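PDB 1QO8: flavocytochrome C3 fumarate reductase from Shewanella frigidimarina, which catalyses the essentially one-way reduction of fumarate to succinate, using one FAD and four covalently bound c-type haems per subunit. Local coordinates for the interface of chains A and B. Coordinates in Å, arbitrary orientation; residue numbers count along the deposited sequence, not the author numbering. Chains: chain A/B, Flavocytochrome C3 fumarate reductase.

Contact 1: the interface of chains A and B. Residues chain A 402, 406; chain B 280, 282.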
loop_
_atom_site.group_PDB
_atom_site.type_symbol
_atom_site.label_atom_id
_atom_site.label_comp_id
_atom_site.label_asym_id
_atom_site.label_seq_id
_atom_site.Cartn_x
_atom_site.Cartn_y
_atom_site.Cartn_z
ATOM N N ASP A 402 15.530 6.083 14.616
ATOM C CA ASP A 402 14.646 7.232 14.842
ATOM C C ASP A 402 15.444 8.346 15.472
ATOM O O ASP A 402 15.265 9.456 14.938
ATOM C CB ASP A 402 13.411 6.881 15.711
ATOM C CG ASP A 402 12.538 8.140 15.864
ATOM O OD1 ASP A 402 11.936 8.589 14.862
ATOM O OD2 ASP A 402 12.495 8.745 16.958
ATOM N N LYS A 406 16.161 12.333 13.642
ATOM C CA LYS A 406 15.854 13.583 14.315
ATOM C C LYS A 406 17.066 14.525 14.404
ATOM O O LYS A 406 16.840 15.664 14.808
ATOM C CB LYS A 406 15.411 13.403 15.758
ATOM C CG LYS A 406 14.232 12.470 15.959
ATOM C CD LYS A 406 13.822 12.455 17.441
ATOM C CE LYS A 406 12.542 13.202 17.636
ATOM N NZ LYS A 406 11.332 12.401 17.965
ATOM N N ASP B 280 7.827 15.398 21.224
ATOM C CA ASP B 280 9.146 14.847 20.982
ATOM C C ASP B 280 9.421 13.452 21.491
ATOM O O ASP B 280 10.567 13.000 21.535
ATOM C CB ASP B 280 10.249 15.811 21.496
ATOM C CG ASP B 280 10.741 16.506 20.226
ATOM O OD1 ASP B 280 11.412 15.787 19.405
ATOM O OD2 ASP B 280 10.392 17.712 20.154
ATOM N N HIS B 282 7.070 10.834 20.428
ATOM C CA HIS B 282 6.093 9.989 19.733
ATOM C C HIS B 282 4.722 9.894 20.393
ATOM O O HIS B 282 4.086 8.840 20.268
ATOM C CB HIS B 282 6.718 8.582 19.549
ATOM C CG HIS B 282 7.862 8.760 18.567
ATOM N ND1 HIS B 282 9.160 8.994 19.053
ATOM C CD2 HIS B 282 7.925 8.827 17.231
ATOM C CE1 HIS B 282 9.956 9.171 18.027
ATOM N NE2 HIS B 282 9.256 9.065 16.926
#
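A:Asp402 and B:His282 approach from opposite directions across the dimer interface, the carboxylate of one chain against the imidazole of the other. The ring presents its CE1-NE2 side: OD2 of A:Asp402 lies 3.3 Å from NE2 of B:His282, while OD1 of the same carboxylate is 3.4 Å from that nitrogen. With carboxylate and ring planes turned 67° apart, and both distances long, the pair reads as a polar, probably electrostatic contact and not as a hydrogen bond.

A:Lys406 supplies the second link. Its ammonium nitrogen NZ forms a long salt bridge of 3.7 Å with carboxylate oxygen OD1 of B:Asp280, the two side chains running past one another in opposite directions. The same NZ stands above the plane of the B:His282 ring, out over its rim, 3.5 Å from CE1.

Behind these pairs, NZ also makes a 4.0 Å salt bridge within chain A to OD2 of A:Asp402, and so sits between carboxylates of both chains. The lysine chain bends at its third and fourth torsions (chi3 107°, chi4 109°), which turns the ammonium toward this position. A:Asp402 lies on helix 397-405 and A:Lys406 directly follows it, whereas both partners are in a loop of chain B. This patch hides 149 Å² of protein surface and gives the homodimer a charged contact at the end of a helix that begins with the proton-donor arginine, A:Arg397.

Contact 2: the interface of chains A and B. Residues chain A 322, 324, 356; chain B 350, 516.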
loop_
_atom_site.group_PDB
_atom_site.type_symbol
_atom_site.label_atom_id
_atom_site.label_comp_id
_atom_site.label_asym_id
_atom_site.label_seq_id
_atom_site.Cartn_x
_atom_site.Cartn_y
_atom_site.Cartn_z
ATOM N N ARG A 322 5.900 4.385 3.254
ATOM C CA ARG A 322 6.605 4.553 4.517
ATOM C C ARG A 322 7.247 5.930 4.547
ATOM O O ARG A 322 8.480 6.061 4.536
ATOM C CB ARG A 322 7.744 3.499 4.700
ATOM C CG ARG A 322 7.261 2.102 5.063
ATOM C CD ARG A 322 6.792 2.155 6.555
ATOM N NE ARG A 322 6.334 0.818 6.966
ATOM C CZ ARG A 322 5.048 0.441 6.780
ATOM N NH1 ARG A 322 4.219 1.314 6.239
ATOM N NH2 ARG A 322 4.671 -0.785 7.156
ATOM N N THR A 324 7.963 8.024 6.880
ATOM C CA THR A 324 8.839 8.390 7.958
ATOM C C THR A 324 10.236 7.795 7.687
ATOM O O THR A 324 11.147 8.159 8.410
ATOM C CB THR A 324 8.431 7.915 9.367
ATOM O OG1 THR A 324 8.154 6.507 9.428
ATOM C CG2 THR A 324 7.229 8.723 9.778
ATOM N N TRP A 356 5.545 -3.032 3.795
ATOM C CA TRP A 356 6.404 -3.420 4.932
ATOM C C TRP A 356 7.886 -3.346 4.502
ATOM O O TRP A 356 8.228 -4.043 3.532
ATOM C CB TRP A 356 6.027 -4.777 5.580
ATOM C CG TRP A 356 4.844 -4.505 6.479
ATOM C CD1 TRP A 356 3.520 -4.610 6.154
ATOM C CD2 TRP A 356 4.881 -4.031 7.822
ATOM N NE1 TRP A 356 2.713 -4.235 7.205
ATOM C CE2 TRP A 356 3.535 -3.859 8.234
ATOM C CE3 TRP A 356 5.924 -3.694 8.685
ATOM C CZ2 TRP A 356 3.212 -3.367 9.505
ATOM C CZ3 TRP A 356 5.595 -3.182 9.935
ATOM C CH2 TRP A 356 4.256 -3.080 10.343
ATOM N N SER B 350 1.631 2.221 11.244
ATOM C CA SER B 350 1.467 1.138 10.334
ATOM C C SER B 350 -0.005 0.947 9.968
ATOM O O SER B 350 -0.915 1.380 10.655
ATOM C CB SER B 350 2.021 -0.176 10.881
ATOM O OG SER B 350 1.521 -0.680 12.094
ATOM N N LEU B 516 5.301 1.508 13.650
ATOM C CA LEU B 516 5.956 0.606 12.666
ATOM C C LEU B 516 6.512 -0.613 13.354
ATOM O O LEU B 516 6.848 -1.541 12.628
ATOM C CB LEU B 516 7.074 1.325 11.914
ATOM C CG LEU B 516 6.665 2.554 11.090
ATOM C CD1 LEU B 516 7.874 3.055 10.314
ATOM C CD2 LEU B 516 5.457 2.217 10.208
#
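Leucine packing comes first by area: B:Leu516 buries 50 Å² and slides past A:Arg322 in the opposite direction. Its methyl CD2 lies over one face of the guanidinium, nearer the rim than the centre, at 3.6 Å from NE of A:Arg322. The arginine chain is folded at its second torsion (chi2 -73°), which carries the flat group across the leucine. The other methyl, CD1, meets the hydroxyl OG1 of A:Thr324 tip to tip at 3.6 Å. CD1 also brushes CD of A:Arg322, so the arginine touches both branches and the threonine meets CD1.

Aromatic contacts form the second group. The benzo side of A:Trp356 touches CB of B:Ser350, with CZ2 of the indole 3.7 Å from that carbon. Within chain A, NH2 of A:Arg322 sits above the centre of the indole, 3.2 Å from its plane, an arrangement that would suit a cation-pi interaction. The arginine thus has its flat face toward the leucine of chain B while one amino group caps the tryptophan. With an alanine in place of A:Trp356 the indole under NH2 of A:Arg322 is gone, and the guanidinium would probably be freer to turn away from B:Leu516, with B:Ser350 CB losing its aromatic neighbour.

Polar backbone makes the last group: the carbonyl oxygen O of B:Leu516 lies in the plane of the indole, at its edge, 3.4 Å from CZ3 of A:Trp356.

Contact 3: the interface of chains A and B. Residues chain A 350-351, 516-518; chain B 196, 322, 356, 537.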
loop_
_atom_site.group_PDB
_atom_site.type_symbol
_atom_site.label_atom_id
_atom_site.label_comp_id
_atom_site.label_asym_id
_atom_site.label_seq_id
_atom_site.Cartn_x
_atom_site.Cartn_y
_atom_site.Cartn_z
ATOM N N SER A 350 -2.871 -8.628 -7.172
ATOM C CA SER A 350 -2.801 -8.237 -5.768
ATOM C C SER A 350 -1.386 -8.295 -5.164
ATOM O O SER A 350 -0.532 -8.938 -5.767
ATOM C CB SER A 350 -3.708 -9.150 -4.979
ATOM O OG SER A 350 -3.463 -10.530 -5.043
ATOM N N MET A 351 -1.219 -7.692 -4.002
ATOM C CA MET A 351 -0.007 -7.547 -3.265
ATOM C C MET A 351 -0.122 -8.194 -1.890
ATOM O O MET A 351 -1.237 -8.495 -1.387
ATOM C CB MET A 351 0.398 -6.096 -3.090
ATOM C CG MET A 351 0.444 -5.122 -4.261
ATOM S SD MET A 351 1.754 -5.680 -5.364
ATOM C CE MET A 351 0.978 -5.665 -6.983
ATOM N N LEU A 516 -6.878 -9.953 -8.014
ATOM C CA LEU A 516 -7.639 -9.379 -6.912
ATOM C C LEU A 516 -8.645 -10.311 -6.249
ATOM O O LEU A 516 -9.109 -9.974 -5.164
ATOM C CB LEU A 516 -8.394 -8.120 -7.366
ATOM C CG LEU A 516 -7.462 -7.052 -7.972
ATOM C CD1 LEU A 516 -8.327 -5.850 -8.318
ATOM C CD2 LEU A 516 -6.298 -6.771 -7.011
ATOM N N GLN A 517 -8.879 -11.492 -6.844
ATOM C CA GLN A 517 -9.621 -12.525 -6.123
ATOM C C GLN A 517 -8.643 -13.467 -5.421
ATOM O O GLN A 517 -9.051 -14.424 -4.761
ATOM C CB GLN A 517 -10.471 -13.347 -7.112
ATOM C CG GLN A 517 -11.467 -12.516 -7.894
ATOM C CD GLN A 517 -12.123 -11.538 -6.939
ATOM O OE1 GLN A 517 -11.951 -10.328 -7.155
ATOM N NE2 GLN A 517 -12.772 -12.076 -5.901
ATOM N N SER A 518 -7.352 -13.155 -5.636
ATOM C CA SER A 518 -6.312 -13.984 -4.999
ATOM C C SER A 518 -6.323 -15.366 -5.630
ATOM O O SER A 518 -6.025 -16.416 -5.122
ATOM C CB SER A 518 -6.530 -13.726 -3.497
ATOM O OG SER A 518 -6.550 -14.977 -2.893
ATOM N N ARG B 196 -11.216 -14.436 3.212
ATOM C CA ARG B 196 -10.202 -15.316 2.732
ATOM C C ARG B 196 -9.132 -15.643 3.750
ATOM O O ARG B 196 -7.982 -15.826 3.364
ATOM C CB ARG B 196 -9.440 -14.766 1.496
ATOM C CG ARG B 196 -10.398 -14.442 0.355
ATOM C CD ARG B 196 -9.534 -13.953 -0.827
ATOM N NE ARG B 196 -10.380 -13.053 -1.557
ATOM C CZ ARG B 196 -10.294 -12.050 -2.367
ATOM N NH1 ARG B 196 -9.186 -11.508 -2.842
ATOM N NH2 ARG B 196 -11.511 -11.579 -2.723
ATOM N N ARG B 322 -5.012 0.587 -6.203
ATOM C CA ARG B 322 -5.826 -0.282 -7.048
ATOM C C ARG B 322 -6.057 0.379 -8.391
ATOM O O ARG B 322 -7.157 0.831 -8.726
ATOM C CB ARG B 322 -7.187 -0.622 -6.389
ATOM C CG ARG B 322 -7.081 -1.630 -5.236
ATOM C CD ARG B 322 -6.915 -3.026 -5.753
ATOM N NE ARG B 322 -6.903 -4.081 -4.783
ATOM C CZ ARG B 322 -5.782 -4.500 -4.129
ATOM N NH1 ARG B 322 -4.622 -3.896 -4.416
ATOM N NH2 ARG B 322 -5.895 -5.498 -3.262
ATOM N N TRP B 356 -6.505 -3.128 0.222
ATOM C CA TRP B 356 -7.652 -3.993 -0.082
ATOM C C TRP B 356 -8.950 -3.195 -0.191
ATOM O O TRP B 356 -9.369 -2.579 0.789
ATOM C CB TRP B 356 -7.767 -5.191 0.852
ATOM C CG TRP B 356 -6.687 -6.172 0.430
ATOM C CD1 TRP B 356 -5.408 -6.246 0.950
ATOM C CD2 TRP B 356 -6.798 -7.167 -0.595
ATOM N NE1 TRP B 356 -4.758 -7.239 0.288
ATOM C CE2 TRP B 356 -5.539 -7.826 -0.669
ATOM C CE3 TRP B 356 -7.840 -7.592 -1.438
ATOM C CZ2 TRP B 356 -5.294 -8.859 -1.542
ATOM C CZ3 TRP B 356 -7.606 -8.620 -2.343
ATOM C CH2 TRP B 356 -6.333 -9.278 -2.372
ATOM N N TYR B 537 -9.573 -9.607 3.570
ATOM C CA TYR B 537 -9.613 -9.165 2.188
ATOM C C TYR B 537 -11.057 -9.021 1.696
ATOM O O TYR B 537 -11.201 -8.792 0.484
ATOM C CB TYR B 537 -8.905 -10.213 1.319
ATOM C CG TYR B 537 -7.397 -10.337 1.430
ATOM C CD1 TYR B 537 -6.654 -9.532 2.255
ATOM C CD2 TYR B 537 -6.729 -11.270 0.590
ATOM C CE1 TYR B 537 -5.278 -9.639 2.305
ATOM C CE2 TYR B 537 -5.352 -11.356 0.645
ATOM C CZ TYR B 537 -4.633 -10.560 1.502
ATOM O OH TYR B 537 -3.246 -10.670 1.606
HETATM O O HOH W 1 -3.115 -6.298 -2.521
#
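B:Arg196 extends from CG to NE (chi2 -178°), delivering its guanidinium to the turn A:Leu516 to A:Ser518, while B:Arg322 folds at chi2, -77°, toward B:Trp356. At the end of the extended chain, NH1 of B:Arg196 donates a hydrogen bond of 2.8 Å to the carbonyl oxygen O of A:Leu516. The angle at hydrogen is 152°, but the donor stands above the carbonyl plane, off the lone pairs. Carbonyl O of A:Gln517 lies 3.3 Å above one guanidinium face, toward its rim; CB of B:Tyr537 lies over the rim of the opposite face.

A water gives the second polar route: it is 3.0 Å from NH2 of B:Arg322 and 2.8 Å from backbone N of A:Met351. B:Trp356 is held between NH2 of B:Arg322 over one face and the ring of B:Tyr537 against the other, where CD1 of the tyrosine is 3.5 Å above the indole plane. This layering probably restricts rotation of the tryptophan.

B:Arg196 is also likely to contact haem c 2, so the 301 Å² patch may join the dimer contact to the haem environment, and probably steadies both.

Contacts 2 and 3 are related by the two-fold of the homodimer: residues 322, 350, 356 and 516 occur in both with the chains exchanged, and their C-alpha centres lie about 20 Å apart. Contact 3 adds B:Arg196 and B:Tyr537 with A:Met351, A:Gln517 and A:Ser518, and contact 2 adds A:Thr324. Contact 1 uses different residues, centred about 14 Å from contact 2 and 34 Å from contact 3. Its own symmetry mate should extend the interface at the other end. The centres of contacts 1 and 2 lie about 12 and 14 Å from A:Arg397, placing dimer packing near the catalytic region of the subunit.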